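Local structure of WbmS, polysaccharide deacetylase involved in O-antigen biosynthesis (Bordetella bronchiseptica, 3HFT) at residues A[41-47]-A[67-73]; A[91-96]-A[124-130]. The protein is a putative zinc-dependent polysaccharide deacetylase that probably removes acetyl groups from sugars during O-antigen biosynthesis. One frame throughout, in Å; residues are numbered along the deposited sequence.

Contact 1 (A[41-47]-A[67-73]); sequences LTFDIDW and ATWFATH. With EDO (1,2-ethanediol), chain D.
Where 67-73 begins to run parallel to 41-47, Ala67 CB lies at the edge of the Phe43 ring, 3.8 Å from Phe43 CE2. Thr68 N donates to Leu41 O, and a water spans Leu41 O and Thr68 OG1, whose other partner is Ile24 N; Thr68 O in turn accepts from Phe43 N. Trp69 points the same way as Phe43, and its six-membered ring stacks face to face on the phenyl, with centroids 4.4 Å apart and planes at 19°. Phe43 and Trp69 both carry CG anti to the carbonyl carbon, which keeps the rings side by side. Phe70 N meets Phe43 O at 2.7 Å in a nearly straight bond, and Phe70 O receives Ile45 N. On the other face of the sheet the Phe70 ring lies beside the Asp44 carboxylate, the two planes 62° apart; Arg125 is the charged partner of Asp44. At Ala71 the CD1 of Ile45 packs on CA. Beyond the strands, Thr72 OG1 accepts a hydrogen bond from Trp47 N at 2.9 Å and shares another with His73 ND1, while Thr72 CB makes a CH-pi contact over the Trp47 five-membered ring, 3.7 Å from its centroid. These turns carry Asp46, whose OD1 binds zinc, to the C-terminal end of the sheet. The strands belong to the beta-alpha-beta unit 39-44, 50-63, 67-71: helix 50-63 packs against Phe43 and Trp69, helix 77-83 against Ile45 and Trp69, and strands 203-207 and 87-91 flank the pair.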
# COMPACT_ATOMS: atom_id res chain seq x y z
N LEU A 41 15.65 2.86 11.25
CA LEU A 41 15.24 1.70 12.04
C LEU A 41 13.90 2.04 12.68
O LEU A 41 13.75 3.11 13.33
CB LEU A 41 16.27 1.39 13.13
CG LEU A 41 17.67 0.96 12.67
CD1 LEU A 41 18.63 0.85 13.89
CD2 LEU A 41 17.60 -0.34 11.91
N THR A 42 12.93 1.17 12.48
CA THR A 42 11.60 1.36 13.03
C THR A 42 11.20 0.11 13.81
O THR A 42 11.55 -1.01 13.44
CB THR A 42 10.55 1.73 11.93
OG1 THR A 42 10.29 0.60 11.10
CG2 THR A 42 11.00 2.95 11.09
N PHE A 43 10.45 0.33 14.89
CA PHE A 43 10.03 -0.72 15.78
C PHE A 43 8.54 -0.68 16.01
O PHE A 43 8.02 0.27 16.53
CB PHE A 43 10.80 -0.57 17.09
CG PHE A 43 12.28 -0.74 16.92
CD1 PHE A 43 12.86 -1.99 16.99
CD2 PHE A 43 13.08 0.35 16.63
CE1 PHE A 43 14.20 -2.17 16.76
CE2 PHE A 43 14.43 0.21 16.40
CZ PHE A 43 14.99 -1.05 16.45
N ASP A 44 7.86 -1.73 15.57
CA ASP A 44 6.44 -1.94 15.81
C ASP A 44 6.37 -2.73 17.15
O ASP A 44 6.76 -3.91 17.23
CB ASP A 44 5.81 -2.78 14.71
CG ASP A 44 5.69 -2.02 13.39
OD1 ASP A 44 5.93 -0.80 13.34
OD2 ASP A 44 5.34 -2.68 12.39
N ILE A 45 5.93 -2.05 18.18
CA ILE A 45 6.01 -2.58 19.55
C ILE A 45 5.14 -3.85 19.71
O ILE A 45 5.53 -4.78 20.38
CB ILE A 45 5.75 -1.46 20.57
CG1 ILE A 45 6.91 -0.42 20.49
CG2 ILE A 45 5.60 -2.02 22.03
CD1 ILE A 45 6.74 0.82 21.42
N ASP A 46 3.99 -3.89 19.04
CA ASP A 46 3.09 -5.05 19.03
C ASP A 46 2.84 -5.67 20.41
O ASP A 46 2.97 -6.89 20.59
CB ASP A 46 3.56 -6.12 18.04
CG ASP A 46 3.27 -5.72 16.62
OD1 ASP A 46 3.06 -4.51 16.40
OD2 ASP A 46 3.25 -6.60 15.73
N TRP A 47 2.46 -4.83 21.36
CA TRP A 47 2.04 -5.29 22.69
C TRP A 47 3.09 -6.10 23.45
O TRP A 47 2.74 -6.86 24.34
CB TRP A 47 0.71 -6.07 22.60
CG TRP A 47 -0.37 -5.23 21.96
CD1 TRP A 47 -1.17 -4.33 22.58
CD2 TRP A 47 -0.71 -5.17 20.56
NE1 TRP A 47 -1.99 -3.72 21.67
CE2 TRP A 47 -1.73 -4.21 20.42
CE3 TRP A 47 -0.23 -5.82 19.41
CZ2 TRP A 47 -2.30 -3.89 19.19
CZ3 TRP A 47 -0.81 -5.51 18.18
CH2 TRP A 47 -1.83 -4.55 18.09
N ALA A 67 16.12 6.15 16.12
CA ALA A 67 15.15 5.12 15.82
C ALA A 67 13.74 5.67 16.02
O ALA A 67 13.55 6.67 16.72
CB ALA A 67 15.40 3.84 16.68
N THR A 68 12.76 5.05 15.37
CA THR A 68 11.37 5.46 15.49
C THR A 68 10.58 4.27 16.03
O THR A 68 10.79 3.15 15.59
CB THR A 68 10.82 5.88 14.15
OG1 THR A 68 11.68 6.87 13.59
CG2 THR A 68 9.40 6.42 14.30
N TRP A 69 9.67 4.52 16.97
CA TRP A 69 8.98 3.45 17.73
C TRP A 69 7.50 3.64 17.57
O TRP A 69 6.99 4.72 17.91
CB TRP A 69 9.36 3.53 19.23
CG TRP A 69 10.85 3.43 19.47
CD1 TRP A 69 11.76 4.42 19.25
CD2 TRP A 69 11.60 2.28 19.87
NE1 TRP A 69 13.01 3.98 19.55
CE2 TRP A 69 12.95 2.67 19.92
CE3 TRP A 69 11.25 0.99 20.26
CZ2 TRP A 69 13.97 1.79 20.27
CZ3 TRP A 69 12.27 0.10 20.60
CH2 TRP A 69 13.62 0.52 20.63
N PHE A 70 6.80 2.63 17.08
CA PHE A 70 5.36 2.76 16.90
C PHE A 70 4.61 2.09 18.06
O PHE A 70 4.66 0.87 18.21
CB PHE A 70 4.94 2.24 15.53
CG PHE A 70 5.49 3.04 14.40
CD1 PHE A 70 4.99 4.31 14.11
CD2 PHE A 70 6.48 2.52 13.59
CE1 PHE A 70 5.49 5.02 13.07
CE2 PHE A 70 6.96 3.25 12.53
CZ PHE A 70 6.48 4.50 12.29
N ALA A 71 3.95 2.91 18.88
CA ALA A 71 3.35 2.42 20.14
C ALA A 71 1.98 1.79 19.95
O ALA A 71 1.11 2.32 19.22
CB ALA A 71 3.24 3.58 21.16
N THR A 72 1.78 0.67 20.62
CA THR A 72 0.52 -0.06 20.59
C THR A 72 -0.32 0.16 21.83
O THR A 72 -1.54 0.06 21.79
CB THR A 72 0.77 -1.59 20.46
OG1 THR A 72 1.83 -2.00 21.33
CG2 THR A 72 1.11 -1.97 19.02
N HIS A 73 0.33 0.46 22.94
CA HIS A 73 -0.35 0.44 24.23
C HIS A 73 0.39 1.30 25.22
O HIS A 73 1.51 1.74 24.98
CB HIS A 73 -0.42 -1.00 24.70
CG HIS A 73 0.91 -1.58 25.04
ND1 HIS A 73 1.75 -2.12 24.08
CD2 HIS A 73 1.56 -1.68 26.22
CE1 HIS A 73 2.85 -2.55 24.68
NE2 HIS A 73 2.77 -2.27 25.96
C1 EDO D . 4.46 -11.07 14.81
O1 EDO D . 5.45 -11.56 13.90
C2 EDO D . 5.04 -9.93 15.65
O2 EDO D . 4.00 -9.08 16.15
O HOH W 1 13.74 5.67 12.23
O HOH W 2 -3.89 -1.58 22.86

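Contact 2 (A[91-96]-A[124-130]). With EDO (1,2-ethanediol), chain F.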
# COMPACT_ATOMS: atom_id res chain seq x y z
N VAL A 91 2.67 6.13 16.45
CA VAL A 91 1.55 5.26 16.84
C VAL A 91 1.36 4.07 15.92
O VAL A 91 1.69 4.13 14.73
CB VAL A 91 0.22 6.10 16.97
CG1 VAL A 91 0.30 6.99 18.19
CG2 VAL A 91 -0.06 6.91 15.68
N HIS A 92 0.85 2.99 16.52
CA HIS A 92 0.56 1.74 15.86
C HIS A 92 -0.89 1.32 16.14
O HIS A 92 -1.16 0.38 16.89
CB HIS A 92 1.56 0.68 16.34
CG HIS A 92 1.75 -0.47 15.40
ND1 HIS A 92 2.20 -0.32 14.11
CD2 HIS A 92 1.62 -1.81 15.61
CE1 HIS A 92 2.31 -1.52 13.55
NE2 HIS A 92 1.96 -2.43 14.43
N PRO A 93 -1.84 2.01 15.50
CA PRO A 93 -3.26 1.73 15.70
C PRO A 93 -3.63 0.35 15.15
O PRO A 93 -3.05 -0.09 14.14
CB PRO A 93 -3.94 2.83 14.87
CG PRO A 93 -2.98 3.14 13.81
CD PRO A 93 -1.64 3.07 14.49
N ASN A 94 -4.58 -0.30 15.81
CA ASN A 94 -5.04 -1.62 15.41
C ASN A 94 -6.47 -1.63 14.92
O ASN A 94 -7.43 -1.58 15.73
CB ASN A 94 -4.95 -2.58 16.59
CG ASN A 94 -5.33 -3.99 16.20
OD1 ASN A 94 -5.34 -4.37 15.02
ND2 ASN A 94 -5.60 -4.79 17.21
N PHE A 95 -6.62 -1.67 13.60
CA PHE A 95 -7.93 -1.65 12.98
C PHE A 95 -8.42 -3.04 12.58
O PHE A 95 -9.51 -3.16 12.04
CB PHE A 95 -7.94 -0.77 11.73
CG PHE A 95 -7.45 0.65 11.96
CD1 PHE A 95 -8.12 1.51 12.82
CD2 PHE A 95 -6.35 1.14 11.25
CE1 PHE A 95 -7.69 2.83 13.01
CE2 PHE A 95 -5.93 2.46 11.42
CZ PHE A 95 -6.59 3.31 12.31
N ASN A 96 -7.65 -4.08 12.91
CA ASN A 96 -8.03 -5.46 12.58
C ASN A 96 -9.41 -5.86 13.07
O ASN A 96 -10.15 -6.51 12.34
CB ASN A 96 -6.99 -6.48 13.10
CG ASN A 96 -5.80 -6.62 12.17
OD1 ASN A 96 -5.84 -6.21 11.00
ND2 ASN A 96 -4.71 -7.20 12.70
N VAL A 124 3.05 7.35 11.69
CA VAL A 124 2.16 6.23 11.94
C VAL A 124 2.42 5.05 11.03
O VAL A 124 2.72 5.21 9.84
CB VAL A 124 0.66 6.66 11.77
CG1 VAL A 124 0.39 7.25 10.36
CG2 VAL A 124 -0.29 5.48 12.03
N ARG A 125 2.30 3.85 11.60
CA ARG A 125 2.24 2.62 10.82
C ARG A 125 1.12 1.83 11.45
O ARG A 125 1.03 1.76 12.68
CB ARG A 125 3.53 1.80 10.87
CG ARG A 125 3.44 0.55 9.99
CD ARG A 125 4.72 -0.20 10.08
NE ARG A 125 5.81 0.46 9.38
CZ ARG A 125 7.07 0.50 9.82
NH1 ARG A 125 7.41 0.01 11.00
NH2 ARG A 125 8.01 1.07 9.07
N SER A 126 0.23 1.30 10.60
CA SER A 126 -0.93 0.53 11.08
C SER A 126 -0.55 -0.90 11.38
O SER A 126 0.19 -1.52 10.63
CB SER A 126 -2.04 0.52 10.04
OG SER A 126 -2.51 1.83 9.77
N HIS A 127 -1.09 -1.44 12.48
CA HIS A 127 -0.93 -2.84 12.77
C HIS A 127 -1.54 -3.60 11.60
O HIS A 127 -2.62 -3.22 11.10
CB HIS A 127 -1.60 -3.28 14.06
CG HIS A 127 -1.34 -4.72 14.36
ND1 HIS A 127 -0.06 -5.22 14.51
CD2 HIS A 127 -2.18 -5.79 14.47
CE1 HIS A 127 -0.13 -6.52 14.74
NE2 HIS A 127 -1.40 -6.89 14.71
N SER A 128 -0.81 -4.60 11.12
CA SER A 128 -1.20 -5.40 9.93
C SER A 128 -1.34 -4.57 8.64
O SER A 128 -1.95 -5.02 7.67
CB SER A 128 -2.46 -6.21 10.20
OG SER A 128 -2.15 -7.16 11.22
N LEU A 129 -0.76 -3.37 8.66
CA LEU A 129 -0.71 -2.50 7.48
C LEU A 129 -2.09 -2.22 6.94
O LEU A 129 -2.31 -2.13 5.73
CB LEU A 129 0.23 -3.13 6.43
CG LEU A 129 1.67 -3.38 6.90
CD1 LEU A 129 2.58 -3.85 5.75
CD2 LEU A 129 2.28 -2.14 7.57
N VAL A 130 -3.05 -2.07 7.87
CA VAL A 130 -4.39 -1.71 7.48
C VAL A 130 -4.39 -0.26 7.01
O VAL A 130 -3.99 0.66 7.74
CB VAL A 130 -5.43 -1.89 8.64
CG1 VAL A 130 -6.84 -1.48 8.11
CG2 VAL A 130 -5.45 -3.31 9.23
C1 EDO F . 2.67 -4.72 10.75
O1 EDO F . 1.69 -5.37 11.59
C2 EDO F . 4.05 -5.01 11.34
O2 EDO F . 4.07 -4.84 12.79
O HOH W 3 -4.35 -1.43 11.96
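His92 and His127, brought together from two separate loops, offer NE2 and ND1 respectively to one zinc ion, the two nitrogens 3.4 Å apart. With Asp46 they form the Asp-His-His metal site characteristic of the polysaccharide deacetylase family. The rings are steeply inclined, at 76°: His92 NE2 lies at the edge of the His127 ring, in its plane, while the backbone of His127 passes over one face of the His92 ring. With chi1 at -157° the His92 ring swings away from the backbone nitrogen, and its turn about CB-CG brings ND1 to 2.8 Å from Arg125 O; this bond is bent to 125° and weak, but would help fix the ring's rotation. Backbone bonds from Arg125 N to Val91 O and from His127 N to Pro93 O join the loops on both sides of it. Apolar contacts lie at both ends: Val124 CG2 on Pro93 CD, and Val130 CG1 on Phe95 CB. One water gathers Pro93 O, Phe95 N and His127 O. Asn94 OD1 accepts the capping bond from Asn96 N, which lies above the plane of the Asn94 side-chain carbonyl, and is also at the edge of the His127 ring. Finally, Asn96 ND2 donates to Ser128 OG at 3.0 Å, with the hydroxyl oxygen close to the amide plane.

How the contacts relate
From the N terminus, strand 39-44 leads through helix 50-63 to strand 67-71, and contact 1 closes this first loop. The chain then passes helix 77-83 and strand 87-91 before contact 2 opens; a second loop, containing helices 96-100 and 107-115, closes when 124-130 meets 91-96. The two loops follow in series, neither nested nor crossed, with their centres 11 Å apart. They still touch: Ala71 O lies 2.8 Å from His92 N, a probable hydrogen bond, and the Asp44-Arg125 salt bridge joins the two contacts. Contact 1 thus supplies the middle strand 39-44, its neighbour 67-71 and the aspartate ligand, contact 2 both histidines, and zinc ties them together.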